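Long-range contact in uncharacterized protein (Bacteroides eggerthii DSM 20697, PDB 4ECO), which is of unknown function but, as a leucine-rich repeat protein, probably binds other proteins: residues Y514-F525 and T537-D548. Numbering follows the deposited sequence.
Sequences YLVGIDLSYNSF and TLKGFGIRNQRD
Leu-515 O takes the hydroxyl of Thr-537, whose OG1 lies 2.7 Å away above the carbonyl plane; beside it the side chains of Leu-515 and Leu-538 run the same way. Val-516 O accepts two backbone N-H groups, Lys-539 N and Gly-540 N, while CG1 of Val-516 lies along the lysine chain. From there strands 517-519 and 540-542 pair in parallel. On the face of Ile-518 and Phe-541, CG2 of Ile-518 lies 3.4 Å from CD2 of Phe-541. Asp-519, CG anti to its N (chi1 -156°), makes an Asx turn: its OD1 accepts Ser-521 N and OG, and that OG in turn receives Arg-544 N (3.0 Å). Leu-520 CD1 meets CZ of Phe-541. In one of its two conformers, Asn-545 sets CB over one face of the Tyr-522 ring, a CH-pi contact, with amide and ring planes 9° apart. Past the end of the strands, Ser-524 OG gives a hydrogen bond to Arg-547 O. Gln-546 bends at chi2 (-58°) into the loop 520-525: its OE1 takes Phe-525 N in the carbonyl plane (3.2 Å), and its NE2 (3.1 Å) and Asn-523 ND2 reach Leu-520 O from opposite faces of its carbonyl plane. With an alanine in place of Gln-546, Phe-525 N is likely to lose its acceptor and Leu-520 O one of its two donors. These are successive coils of a leucine-rich repeat solenoid: strands 492-494 and 570-572 flank the pair, Asn-523 OD1 reaches back to Leu-500 N, and helix 160-168 lies over Val-516, Asp-519 and Lys-539, whose NZ bonds Cys-165 O.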
ATOM      1  N   TYR A 514      27.824  14.703   1.260  1.00 46.71           N
ATOM      2  CA  TYR A 514      26.827  14.733   2.316  1.00 46.35           C
ATOM      3  C   TYR A 514      26.387  13.329   2.788  1.00 48.88           C
ATOM      4  O   TYR A 514      25.364  13.223   3.469  1.00 47.38           O
ATOM      5  CB  TYR A 514      25.611  15.538   1.833  1.00 48.31           C
ATOM      6  CG  TYR A 514      25.989  16.961   1.508  1.00 52.40           C
ATOM      7  CD1 TYR A 514      26.306  17.866   2.517  1.00 55.49           C
ATOM      8  CD2 TYR A 514      26.091  17.389   0.193  1.00 53.97           C
ATOM      9  CE1 TYR A 514      26.691  19.171   2.221  1.00 58.02           C
ATOM     10  CE2 TYR A 514      26.479  18.688  -0.115  1.00 56.18           C
ATOM     11  CZ  TYR A 514      26.774  19.581   0.901  1.00 66.63           C
ATOM     12  OH  TYR A 514      27.172  20.865   0.596  1.00 72.66           O
ATOM     13  N   LEU A 515      27.206  12.278   2.522  1.00 44.28           N
ATOM     14  CA  LEU A 515      26.892  10.917   2.945  1.00 42.33           C
ATOM     15  C   LEU A 515      26.633  10.859   4.466  1.00 44.82           C
ATOM     16  O   LEU A 515      27.398  11.439   5.228  1.00 43.99           O
ATOM     17  CB  LEU A 515      28.020   9.956   2.554  1.00 42.18           C
ATOM     18  CG  LEU A 515      27.747   8.460   2.841  1.00 44.66           C
ATOM     19  CD1 LEU A 515      26.589   7.940   2.019  1.00 42.98           C
ATOM     20  CD2 LEU A 515      29.004   7.627   2.638  1.00 46.00           C
ATOM     21  N   VAL A 516      25.537  10.191   4.893  1.00 40.10           N
ATOM     22  CA  VAL A 516      25.180  10.122   6.313  1.00 39.56           C
ATOM     23  C   VAL A 516      25.325   8.666   6.810  1.00 43.50           C
ATOM     24  O   VAL A 516      25.910   8.429   7.872  1.00 43.55           O
ATOM     25  CB  VAL A 516      23.756  10.710   6.560  1.00 42.32           C
ATOM     26  CG1 VAL A 516      23.230  10.376   7.942  1.00 41.62           C
ATOM     27  CG2 VAL A 516      23.756  12.220   6.367  1.00 42.42           C
ATOM     28  N   GLY A 517      24.808   7.718   6.036  1.00 39.17           N
ATOM     29  CA  GLY A 517      24.839   6.308   6.391  1.00 37.78           C
ATOM     30  C   GLY A 517      25.207   5.380   5.265  1.00 40.05           C
ATOM     31  O   GLY A 517      24.760   5.537   4.132  1.00 39.14           O
ATOM     32  N   ILE A 518      26.038   4.414   5.586  1.00 36.25           N
ATOM     33  CA  ILE A 518      26.444   3.378   4.665  1.00 35.70           C
ATOM     34  C   ILE A 518      26.506   2.040   5.441  1.00 39.51           C
ATOM     35  O   ILE A 518      27.083   1.961   6.535  1.00 36.89           O
ATOM     36  CB  ILE A 518      27.755   3.718   3.910  1.00 38.91           C
ATOM     37  CG1 ILE A 518      28.065   2.661   2.812  1.00 38.35           C
ATOM     38  CG2 ILE A 518      28.932   3.992   4.843  1.00 38.63           C
ATOM     39  CD1 ILE A 518      28.929   3.169   1.673  1.00 35.14           C
ATOM     40  N   ASP A 519      25.852   1.003   4.879  1.00 37.60           N
ATOM     41  CA  ASP A 519      25.891  -0.305   5.503  1.00 37.71           C
ATOM     42  C   ASP A 519      26.447  -1.331   4.529  1.00 42.60           C
ATOM     43  O   ASP A 519      25.835  -1.646   3.533  1.00 43.32           O
ATOM     44  CB  ASP A 519      24.538  -0.735   6.041  1.00 38.52           C
ATOM     45  CG  ASP A 519      24.631  -1.768   7.156  1.00 43.10           C
ATOM     46  OD1 ASP A 519      25.609  -2.552   7.163  1.00 39.43           O
ATOM     47  OD2 ASP A 519      23.711  -1.802   8.011  1.00 48.60           O
ATOM     48  N   LEU A 520      27.646  -1.797   4.812  1.00 39.84           N
ATOM     49  CA  LEU A 520      28.364  -2.798   4.029  1.00 39.89           C
ATOM     50  C   LEU A 520      28.395  -4.148   4.773  1.00 41.72           C
ATOM     51  O   LEU A 520      29.217  -5.012   4.453  1.00 39.74           O
ATOM     52  CB  LEU A 520      29.811  -2.308   3.749  1.00 40.62           C
ATOM     53  CG  LEU A 520      29.975  -0.929   3.090  1.00 44.06           C
ATOM     54  CD1 LEU A 520      31.370  -0.451   3.224  1.00 43.53           C
ATOM     55  CD2 LEU A 520      29.537  -0.951   1.632  1.00 46.56           C
ATOM     56  N   SER A 521      27.498  -4.325   5.763  1.00 38.03           N
ATOM     57  CA  SER A 521      27.446  -5.552   6.532  1.00 38.13           C
ATOM     58  C   SER A 521      27.087  -6.719   5.630  1.00 44.86           C
ATOM     59  O   SER A 521      26.261  -6.564   4.707  1.00 42.99           O
ATOM     60  CB  SER A 521      26.451  -5.441   7.675  1.00 38.56           C
ATOM     61  OG  SER A 521      26.920  -4.545   8.665  1.00 44.31           O
ATOM     62  N   TYR A 522      27.749  -7.884   5.882  1.00 42.19           N
ATOM     63  CA  TYR A 522      27.557  -9.132   5.131  1.00 42.04           C
ATOM     64  C   TYR A 522      28.078  -8.982   3.716  1.00 46.44           C
ATOM     65  O   TYR A 522      27.325  -9.023   2.742  1.00 46.27           O
ATOM     66  CB  TYR A 522      26.089  -9.573   5.129  1.00 42.09           C
ATOM     67  CG  TYR A 522      25.606  -9.900   6.515  1.00 43.48           C
ATOM     68  CD1 TYR A 522      25.797 -11.164   7.053  1.00 45.77           C
ATOM     69  CD2 TYR A 522      24.974  -8.936   7.306  1.00 43.05           C
ATOM     70  CE1 TYR A 522      25.338 -11.483   8.328  1.00 46.86           C
ATOM     71  CE2 TYR A 522      24.521  -9.242   8.590  1.00 43.50           C
ATOM     72  CZ  TYR A 522      24.732 -10.517   9.106  1.00 51.46           C
ATOM     73  OH  TYR A 522      24.313 -10.898  10.361  1.00 54.43           O
ATOM     74  N   ASN A 523      29.388  -8.813   3.626  1.00 43.14           N
ATOM     75  CA  ASN A 523      30.100  -8.660   2.381  1.00 43.14           C
ATOM     76  C   ASN A 523      31.446  -9.401   2.484  1.00 48.80           C
ATOM     77  O   ASN A 523      31.599 -10.263   3.347  1.00 47.59           O
ATOM     78  CB  ASN A 523      30.240  -7.181   2.012  1.00 42.49           C
ATOM     79  CG  ASN A 523      29.072  -6.706   1.180  1.00 54.52           C
ATOM     80  OD1 ASN A 523      28.925  -7.085   0.019  1.00 41.52           O
ATOM     81  ND2 ASN A 523      28.210  -5.881   1.751  1.00 42.63           N
ATOM     82  N   SER A 524      32.392  -9.132   1.583  1.00 48.19           N
ATOM     83  CA  SER A 524      33.611  -9.930   1.557  1.00 49.01           C
ATOM     84  C   SER A 524      34.888  -9.102   1.636  1.00 51.06           C
ATOM     85  O   SER A 524      35.926  -9.563   1.177  1.00 52.65           O
ATOM     86  CB  SER A 524      33.624 -10.768   0.284  1.00 53.33           C
ATOM     87  OG  SER A 524      32.428 -11.528   0.213  1.00 60.01           O
ATOM     88  N   PHE A 525      34.833  -7.935   2.265  1.00 45.44           N
ATOM     89  CA  PHE A 525      36.011  -7.090   2.436  1.00 45.61           C
ATOM     90  C   PHE A 525      37.041  -7.746   3.319  1.00 51.39           C
ATOM     91  O   PHE A 525      36.697  -8.220   4.409  1.00 51.85           O
ATOM     92  CB  PHE A 525      35.631  -5.718   3.052  1.00 45.60           C
ATOM     93  CG  PHE A 525      34.841  -4.836   2.121  1.00 45.07           C
ATOM     94  CD1 PHE A 525      35.485  -4.071   1.143  1.00 47.38           C
ATOM     95  CD2 PHE A 525      33.452  -4.795   2.190  1.00 43.13           C
ATOM     96  CE1 PHE A 525      34.748  -3.275   0.253  1.00 46.96           C
ATOM     97  CE2 PHE A 525      32.716  -4.014   1.295  1.00 45.11           C
ATOM     98  CZ  PHE A 525      33.366  -3.255   0.338  1.00 44.75           C
ATOM     99  N   THR A 537      30.081  14.460   7.164  1.00 46.60           N
ATOM    100  CA  THR A 537      28.666  14.338   7.568  1.00 44.63           C
ATOM    101  C   THR A 537      28.258  12.919   8.010  1.00 45.91           C
ATOM    102  O   THR A 537      27.211  12.774   8.650  1.00 44.56           O
ATOM    103  CB  THR A 537      27.751  14.763   6.413  1.00 48.53           C
ATOM    104  OG1 THR A 537      28.148  14.054   5.248  1.00 51.54           O
ATOM    105  CG2 THR A 537      27.817  16.240   6.130  1.00 44.51           C
ATOM    106  N   LEU A 538      29.082  11.892   7.684  1.00 41.19           N
ATOM    107  CA  LEU A 538      28.842  10.474   7.989  1.00 38.83           C
ATOM    108  C   LEU A 538      28.568  10.264   9.455  1.00 43.12           C
ATOM    109  O   LEU A 538      29.408  10.593  10.280  1.00 42.84           O
ATOM    110  CB  LEU A 538      30.041   9.608   7.558  1.00 38.42           C
ATOM    111  CG  LEU A 538      29.897   8.116   7.740  1.00 41.58           C
ATOM    112  CD1 LEU A 538      28.981   7.510   6.679  1.00 40.99           C
ATOM    113  CD2 LEU A 538      31.228   7.464   7.688  1.00 45.10           C
ATOM    114  N   LYS A 539      27.377   9.714   9.758  1.00 40.71           N
ATOM    115  CA  LYS A 539      26.871   9.427  11.092  1.00 40.45           C
ATOM    116  C   LYS A 539      26.982   7.937  11.453  1.00 40.82           C
ATOM    117  O   LYS A 539      27.217   7.622  12.621  1.00 40.07           O
ATOM    118  CB  LYS A 539      25.405   9.869  11.201  1.00 43.88           C
ATOM    119  CG  LYS A 539      25.159  11.022  12.168  1.00 52.73           C
ATOM    120  CD  LYS A 539      23.668  11.199  12.448  1.00 66.40           C
ATOM    121  CE  LYS A 539      22.967  11.988  11.371  1.00 82.86           C
ATOM    122  NZ  LYS A 539      21.504  11.738  11.359  1.00 84.00           N
ATOM    123  N   GLY A 540      26.790   7.047  10.478  1.00 34.57           N
ATOM    124  CA  GLY A 540      26.851   5.607  10.721  1.00 34.18           C
ATOM    125  C   GLY A 540      27.526   4.762   9.660  1.00 38.45           C
ATOM    126  O   GLY A 540      27.344   4.987   8.462  1.00 37.88           O
ATOM    127  N   PHE A 541      28.268   3.741  10.113  1.00 35.20           N
ATOM    128  CA  PHE A 541      29.022   2.809   9.283  1.00 35.20           C
ATOM    129  C   PHE A 541      28.841   1.377   9.784  1.00 41.08           C
ATOM    130  O   PHE A 541      29.039   1.113  10.975  1.00 41.49           O
ATOM    131  CB  PHE A 541      30.522   3.188   9.290  1.00 37.38           C
ATOM    132  CG  PHE A 541      31.323   2.585   8.169  1.00 38.39           C
ATOM    133  CD1 PHE A 541      31.849   1.301   8.281  1.00 41.65           C
ATOM    134  CD2 PHE A 541      31.538   3.290   6.991  1.00 41.10           C
ATOM    135  CE1 PHE A 541      32.574   0.727   7.224  1.00 43.96           C
ATOM    136  CE2 PHE A 541      32.268   2.723   5.934  1.00 45.43           C
ATOM    137  CZ  PHE A 541      32.796   1.450   6.062  1.00 44.09           C
ATOM    138  N   GLY A 542      28.473   0.479   8.874  1.00 38.20           N
ATOM    139  CA  GLY A 542      28.264  -0.934   9.157  1.00 38.21           C
ATOM    140  C   GLY A 542      29.148  -1.801   8.286  1.00 43.04           C
ATOM    141  O   GLY A 542      29.181  -1.622   7.060  1.00 42.34           O
ATOM    142  N   ILE A 543      29.906  -2.712   8.922  1.00 39.56           N
ATOM    143  CA  ILE A 543      30.818  -3.605   8.219  1.00 40.69           C
ATOM    144  C   ILE A 543      30.860  -4.944   8.996  1.00 45.14           C
ATOM    145  O   ILE A 543      31.881  -5.626   9.039  1.00 46.97           O
ATOM    146  CB  ILE A 543      32.228  -2.949   7.960  1.00 44.98           C
ATOM    147  CG1 ILE A 543      33.057  -3.676   6.867  1.00 45.02           C
ATOM    148  CG2 ILE A 543      33.045  -2.563   9.230  1.00 45.93           C
ATOM    149  CD1 ILE A 543      33.230  -2.891   5.680  1.00 46.00           C
ATOM    150  N   ARG A 544      29.710  -5.317   9.579  1.00 39.75           N
ATOM    151  CA  ARG A 544      29.527  -6.570  10.307  0.50 38.88           C
ATOM    152  C   ARG A 544      29.636  -7.796   9.383  1.00 43.83           C
ATOM    153  O   ARG A 544      29.416  -7.681   8.173  1.00 43.04           O
ATOM    154  CB  ARG A 544      28.154  -6.581  10.984  0.50 35.95           C
ATOM    155  CG  ARG A 544      28.091  -5.984  12.388  0.50 41.33           C
ATOM    156  CD  ARG A 544      26.745  -6.267  13.065  0.50 38.98           C
ATOM    157  NE  ARG A 544      26.385  -7.688  12.971  0.50 40.87           N
ATOM    158  CZ  ARG A 544      26.695  -8.615  13.868  0.50 41.90           C
ATOM    159  NH1 ARG A 544      27.335  -8.284  14.980  0.50 33.70           N
ATOM    160  NH2 ARG A 544      26.353  -9.875  13.668  0.50 27.14           N
ATOM    161  N   ASN A 545      29.948  -8.972   9.988  1.00 42.84           N
ATOM    162  CA  ASN A 545      30.011 -10.319   9.389  0.50 42.71           C
ATOM    163  C   ASN A 545      30.636 -10.375   7.973  1.00 46.70           C
ATOM    164  O   ASN A 545      30.015 -10.877   7.032  1.00 47.24           O
ATOM    165  CB  ASN A 545      28.608 -10.950   9.332  0.50 37.97           C
ATOM    166  CG  ASN A 545      27.961 -11.171  10.672  0.50 47.85           C
ATOM    167  OD1 ASN A 545      27.471 -10.245  11.310  0.50 46.87           O
ATOM    168  ND2 ASN A 545      27.930 -12.406  11.122  0.50 36.69           N
ATOM    169  N   GLN A 546      31.894  -9.946   7.826  1.00 43.36           N
ATOM    170  CA  GLN A 546      32.578 -10.049   6.527  1.00 44.22           C
ATOM    171  C   GLN A 546      33.084 -11.489   6.332  1.00 50.24           C
ATOM    172  O   GLN A 546      33.823 -12.007   7.169  1.00 51.97           O
ATOM    173  CB  GLN A 546      33.731  -9.039   6.387  1.00 46.28           C
ATOM    174  CG  GLN A 546      33.312  -7.584   6.505  1.00 48.57           C
ATOM    175  CD  GLN A 546      32.289  -7.181   5.493  1.00 51.63           C
ATOM    176  OE1 GLN A 546      32.573  -7.069   4.309  1.00 52.33           O
ATOM    177  NE2 GLN A 546      31.088  -6.916   5.951  1.00 46.99           N
ATOM    178  N   ARG A 547      32.641 -12.143   5.258  1.00 47.84           N
ATOM    179  CA  ARG A 547      32.980 -13.542   4.958  1.00 49.52           C
ATOM    180  C   ARG A 547      33.305 -13.777   3.479  1.00 58.28           C
ATOM    181  O   ARG A 547      32.751 -13.084   2.619  1.00 58.23           O
ATOM    182  CB  ARG A 547      31.817 -14.489   5.332  1.00 46.73           C
ATOM    183  CG  ARG A 547      31.369 -14.506   6.790  1.00 50.12           C
ATOM    184  CD  ARG A 547      32.335 -15.141   7.777  1.00 54.14           C
ATOM    185  NE  ARG A 547      31.786 -15.016   9.123  1.00 53.36           N
ATOM    186  CZ  ARG A 547      31.902 -13.927   9.872  1.00 62.77           C
ATOM    187  NH1 ARG A 547      32.612 -12.892   9.444  1.00 60.66           N
ATOM    188  NH2 ARG A 547      31.338 -13.878  11.071  1.00 39.88           N
ATOM    189  N   ASP A 548      34.145 -14.792   3.174  1.00 57.13           N
ATOM    190  CA  ASP A 548      34.425 -15.140   1.783  1.00 58.13           C
ATOM    191  C   ASP A 548      33.519 -16.327   1.389  1.00 66.28           C
ATOM    192  O   ASP A 548      32.659 -16.736   2.185  1.00 65.67           O
ATOM    193  CB  ASP A 548      35.921 -15.425   1.540  1.00 60.55           C
ATOM    194  CG  ASP A 548      36.547 -16.614   2.249  1.00 63.41           C
ATOM    195  OD1 ASP A 548      35.795 -17.430   2.830  1.00 62.76           O
ATOM    196  OD2 ASP A 548      37.798 -16.747   2.194  1.00 63.97           O
TER